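Local coordinates for pyrethroid hydrolase (Sphingobium faniae, PDB 5Y5R), which hydrolyses the ester bond of pyrethroid insecticides such as permethrin and cypermethrin, releasing an alcohol and a cyclopropanecarboxylic acid, at residues G30-T42 with H56-A68. Residues are numbered along the deposited sequence; the frame is centred on the assembly and turned at random.
Sequences GYRVHAPDLTGHT and HYTRPVADILARA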
# COMPACT_ATOMS: atom_id res chain seq x y z
N GLY A 30 1.05 -20.88 7.35
CA GLY A 30 2.36 -21.42 7.07
C GLY A 30 3.28 -20.46 6.37
O GLY A 30 4.27 -20.91 5.78
N TYR A 31 3.05 -19.16 6.49
CA TYR A 31 3.90 -18.19 5.82
C TYR A 31 4.72 -17.43 6.84
O TYR A 31 4.28 -17.17 7.96
CB TYR A 31 3.07 -17.21 4.99
CG TYR A 31 2.44 -17.82 3.78
CD1 TYR A 31 3.20 -18.05 2.66
CD2 TYR A 31 1.10 -18.17 3.76
CE1 TYR A 31 2.65 -18.61 1.53
CE2 TYR A 31 0.53 -18.75 2.63
CZ TYR A 31 1.33 -18.96 1.52
OH TYR A 31 0.83 -19.52 0.37
N ARG A 32 5.93 -17.09 6.43
CA ARG A 32 6.69 -16.10 7.16
C ARG A 32 6.21 -14.73 6.72
O ARG A 32 6.09 -14.46 5.53
CB ARG A 32 8.18 -16.28 6.90
CG ARG A 32 8.99 -15.30 7.70
CD ARG A 32 10.25 -15.91 8.18
NE ARG A 32 11.41 -15.08 7.83
CZ ARG A 32 12.64 -15.34 8.25
NH1 ARG A 32 12.87 -16.38 9.03
NH2 ARG A 32 13.65 -14.56 7.88
N VAL A 33 5.89 -13.87 7.68
CA VAL A 33 5.20 -12.63 7.38
C VAL A 33 6.03 -11.46 7.88
O VAL A 33 6.59 -11.50 8.99
CB VAL A 33 3.79 -12.63 7.98
CG1 VAL A 33 3.05 -11.37 7.61
CG2 VAL A 33 3.03 -13.86 7.49
N HIS A 34 6.14 -10.42 7.05
CA HIS A 34 6.91 -9.22 7.35
C HIS A 34 5.99 -8.01 7.20
O HIS A 34 5.07 -8.02 6.38
CB HIS A 34 8.11 -9.11 6.40
CG HIS A 34 8.98 -10.34 6.32
ND1 HIS A 34 10.10 -10.51 7.11
CD2 HIS A 34 8.88 -11.45 5.56
CE1 HIS A 34 10.67 -11.67 6.82
NE2 HIS A 34 9.94 -12.27 5.89
N ALA A 35 6.14 -7.04 8.10
CA ALA A 35 5.44 -5.75 7.98
C ALA A 35 6.40 -4.63 8.38
O ALA A 35 6.27 -4.02 9.44
CB ALA A 35 4.16 -5.75 8.83
N PRO A 36 7.37 -4.32 7.53
CA PRO A 36 8.43 -3.38 7.90
C PRO A 36 8.00 -1.93 7.80
O PRO A 36 7.04 -1.59 7.12
CB PRO A 36 9.53 -3.68 6.87
CG PRO A 36 8.74 -4.15 5.64
CD PRO A 36 7.55 -4.89 6.17
N ASP A 37 8.68 -1.09 8.58
CA ASP A 37 8.65 0.35 8.36
C ASP A 37 9.44 0.71 7.10
O ASP A 37 10.61 0.34 6.96
CB ASP A 37 9.23 1.07 9.57
CG ASP A 37 8.36 0.97 10.81
OD1 ASP A 37 7.14 0.67 10.72
OD2 ASP A 37 8.92 1.16 11.92
N LEU A 38 8.84 1.46 6.18
CA LEU A 38 9.67 1.97 5.10
C LEU A 38 10.59 3.06 5.67
O LEU A 38 10.52 3.40 6.85
CB LEU A 38 8.80 2.46 3.93
CG LEU A 38 8.02 1.38 3.14
CD1 LEU A 38 7.27 1.92 1.91
CD2 LEU A 38 8.97 0.33 2.66
N THR A 39 11.53 3.52 4.85
CA THR A 39 12.48 4.52 5.31
C THR A 39 11.75 5.80 5.68
O THR A 39 10.81 6.22 4.99
CB THR A 39 13.52 4.77 4.23
OG1 THR A 39 14.21 3.54 3.97
CG2 THR A 39 14.51 5.84 4.63
N GLY A 40 12.13 6.38 6.82
CA GLY A 40 11.47 7.57 7.35
C GLY A 40 10.27 7.27 8.21
O GLY A 40 9.64 8.21 8.71
N HIS A 41 9.89 6.01 8.36
CA HIS A 41 8.68 5.67 9.10
C HIS A 41 8.98 5.10 10.48
O HIS A 41 8.07 4.56 11.12
CB HIS A 41 7.82 4.71 8.25
CG HIS A 41 7.18 5.37 7.08
ND1 HIS A 41 5.86 5.77 7.08
CD2 HIS A 41 7.70 5.82 5.91
CE1 HIS A 41 5.59 6.38 5.94
NE2 HIS A 41 6.69 6.42 5.21
N THR A 42 10.21 5.22 10.97
CA THR A 42 10.53 4.76 12.32
C THR A 42 10.98 5.92 13.19
O THR A 42 12.01 6.55 12.88
CB THR A 42 11.60 3.67 12.23
OG1 THR A 42 11.18 2.71 11.26
CG2 THR A 42 11.82 3.01 13.59
N HIS A 56 15.88 4.11 -2.01
CA HIS A 56 16.10 4.35 -0.59
C HIS A 56 14.86 4.07 0.23
O HIS A 56 14.93 3.45 1.30
CB HIS A 56 16.54 5.79 -0.37
CG HIS A 56 16.92 6.09 1.04
ND1 HIS A 56 16.83 7.36 1.58
CD2 HIS A 56 17.40 5.30 2.03
CE1 HIS A 56 17.23 7.33 2.84
NE2 HIS A 56 17.58 6.09 3.14
N TYR A 57 13.71 4.60 -0.22
CA TYR A 57 12.44 4.42 0.49
C TYR A 57 12.11 2.93 0.66
O TYR A 57 11.66 2.51 1.72
CB TYR A 57 11.30 5.12 -0.29
CG TYR A 57 10.01 5.35 0.48
CD1 TYR A 57 10.00 6.05 1.68
CD2 TYR A 57 8.77 4.93 -0.03
CE1 TYR A 57 8.85 6.26 2.38
CE2 TYR A 57 7.59 5.17 0.68
CZ TYR A 57 7.64 5.81 1.88
OH TYR A 57 6.47 6.07 2.57
N THR A 58 12.35 2.12 -0.38
CA THR A 58 11.90 0.74 -0.39
C THR A 58 12.98 -0.23 0.09
O THR A 58 12.78 -1.45 0.03
CB THR A 58 11.44 0.34 -1.80
OG1 THR A 58 12.43 0.70 -2.79
CG2 THR A 58 10.17 1.10 -2.15
N ARG A 59 14.09 0.29 0.60
CA ARG A 59 15.23 -0.58 0.89
C ARG A 59 14.99 -1.54 2.04
O ARG A 59 15.49 -2.68 1.99
CB ARG A 59 16.48 0.29 1.14
CG ARG A 59 17.80 -0.48 1.24
CD ARG A 59 18.97 0.41 0.83
NE ARG A 59 19.27 1.52 1.73
CZ ARG A 59 19.90 2.63 1.34
NH1 ARG A 59 20.26 2.78 0.06
NH2 ARG A 59 20.16 3.59 2.22
N PRO A 60 14.18 -1.20 3.06
CA PRO A 60 13.83 -2.23 4.05
C PRO A 60 13.16 -3.46 3.47
O PRO A 60 13.29 -4.54 4.04
CB PRO A 60 12.92 -1.48 5.02
CG PRO A 60 13.37 -0.08 4.94
CD PRO A 60 13.83 0.15 3.54
N VAL A 61 12.40 -3.34 2.37
CA VAL A 61 11.81 -4.52 1.76
C VAL A 61 12.83 -5.26 0.91
O VAL A 61 12.93 -6.49 0.98
CB VAL A 61 10.59 -4.13 0.92
CG1 VAL A 61 10.09 -5.33 0.11
CG2 VAL A 61 9.53 -3.54 1.83
N ALA A 62 13.65 -4.52 0.15
CA ALA A 62 14.67 -5.17 -0.65
C ALA A 62 15.57 -6.01 0.24
O ALA A 62 16.00 -7.10 -0.15
CB ALA A 62 15.48 -4.13 -1.42
N ASP A 63 15.85 -5.50 1.45
CA ASP A 63 16.59 -6.28 2.45
C ASP A 63 15.88 -7.59 2.78
O ASP A 63 16.53 -8.64 2.86
CB ASP A 63 16.77 -5.47 3.73
CG ASP A 63 17.55 -4.16 3.53
OD1 ASP A 63 18.31 -4.03 2.55
OD2 ASP A 63 17.41 -3.27 4.41
N ILE A 64 14.56 -7.55 3.02
CA ILE A 64 13.85 -8.76 3.40
C ILE A 64 13.86 -9.75 2.24
O ILE A 64 14.21 -10.93 2.40
CB ILE A 64 12.40 -8.45 3.82
CG1 ILE A 64 12.33 -7.73 5.16
CG2 ILE A 64 11.58 -9.79 3.95
CD1 ILE A 64 10.93 -7.29 5.51
N LEU A 65 13.55 -9.26 1.04
CA LEU A 65 13.54 -10.10 -0.16
C LEU A 65 14.91 -10.74 -0.39
O LEU A 65 15.00 -11.82 -0.98
CB LEU A 65 13.13 -9.28 -1.39
CG LEU A 65 11.71 -8.73 -1.54
CD1 LEU A 65 11.59 -7.67 -2.68
CD2 LEU A 65 10.78 -9.87 -1.80
N ALA A 66 15.97 -10.06 0.03
CA ALA A 66 17.32 -10.58 -0.16
C ALA A 66 17.51 -11.90 0.57
O ALA A 66 18.12 -12.83 0.03
CB ALA A 66 18.33 -9.54 0.35
N ARG A 67 17.00 -12.00 1.80
CA ARG A 67 17.25 -13.17 2.63
C ARG A 67 16.09 -14.15 2.65
O ARG A 67 16.09 -15.09 3.45
CB ARG A 67 17.60 -12.74 4.06
CG ARG A 67 16.87 -11.49 4.49
CD ARG A 67 17.06 -11.21 5.99
NE ARG A 67 15.93 -11.63 6.81
CZ ARG A 67 16.06 -12.07 8.06
NH1 ARG A 67 14.99 -12.43 8.76
NH2 ARG A 67 17.25 -12.19 8.63
N ALA A 68 15.09 -13.95 1.80
CA ALA A 68 14.00 -14.91 1.73
C ALA A 68 14.49 -16.22 1.11
O ALA A 68 15.27 -16.22 0.16
CB ALA A 68 12.84 -14.35 0.92
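Two polar groups grip the hydroxyl of Y57: a hydrogen bond of 2.7 Å joins H41 NE2 and Y57 OH, bent to 131°, and Q174 NE2 also hydrogen-bonds to it. The contact belongs to the alpha/beta-hydrolase fold, where strand 32-34, outermost in the parallel sheet, and the loop after it pack against helix 59-67 and the end of the helix before it. Y57 CG is anti to the backbone N (chi1 -164°), which carries the ring along L38 to H41; L38 CB lies over one face, and L38 CD1 approaches Y57 CE2 at 3.5 Å. A phenylalanine here would probably leave H41 NE2 and Q174 NE2 without the hydroxyl that they share. T39 closes the same end with two bonds. T39 N reaches Y57 O at 3.3 Å, almost straight (176°) and on a lone pair, while T39 OG1 donates to H56 O at 2.8 Å, tilted from the carbonyl plane. Its methyl, T39 CG2, sits over one face of the H56 ring, offset toward the rim, and H56 ND1 is hydrogen-bonded to V52 N. Further along, P36 CG packs on V61 CG2 (3.9 Å) and on I64 CD1. H34 NE2 is hydrogen-bonded to D5 OD2, and I64 CG2 stands 3.4 Å above the centre of the H34 ring, directly on the ring normal, as a CH-pi contact.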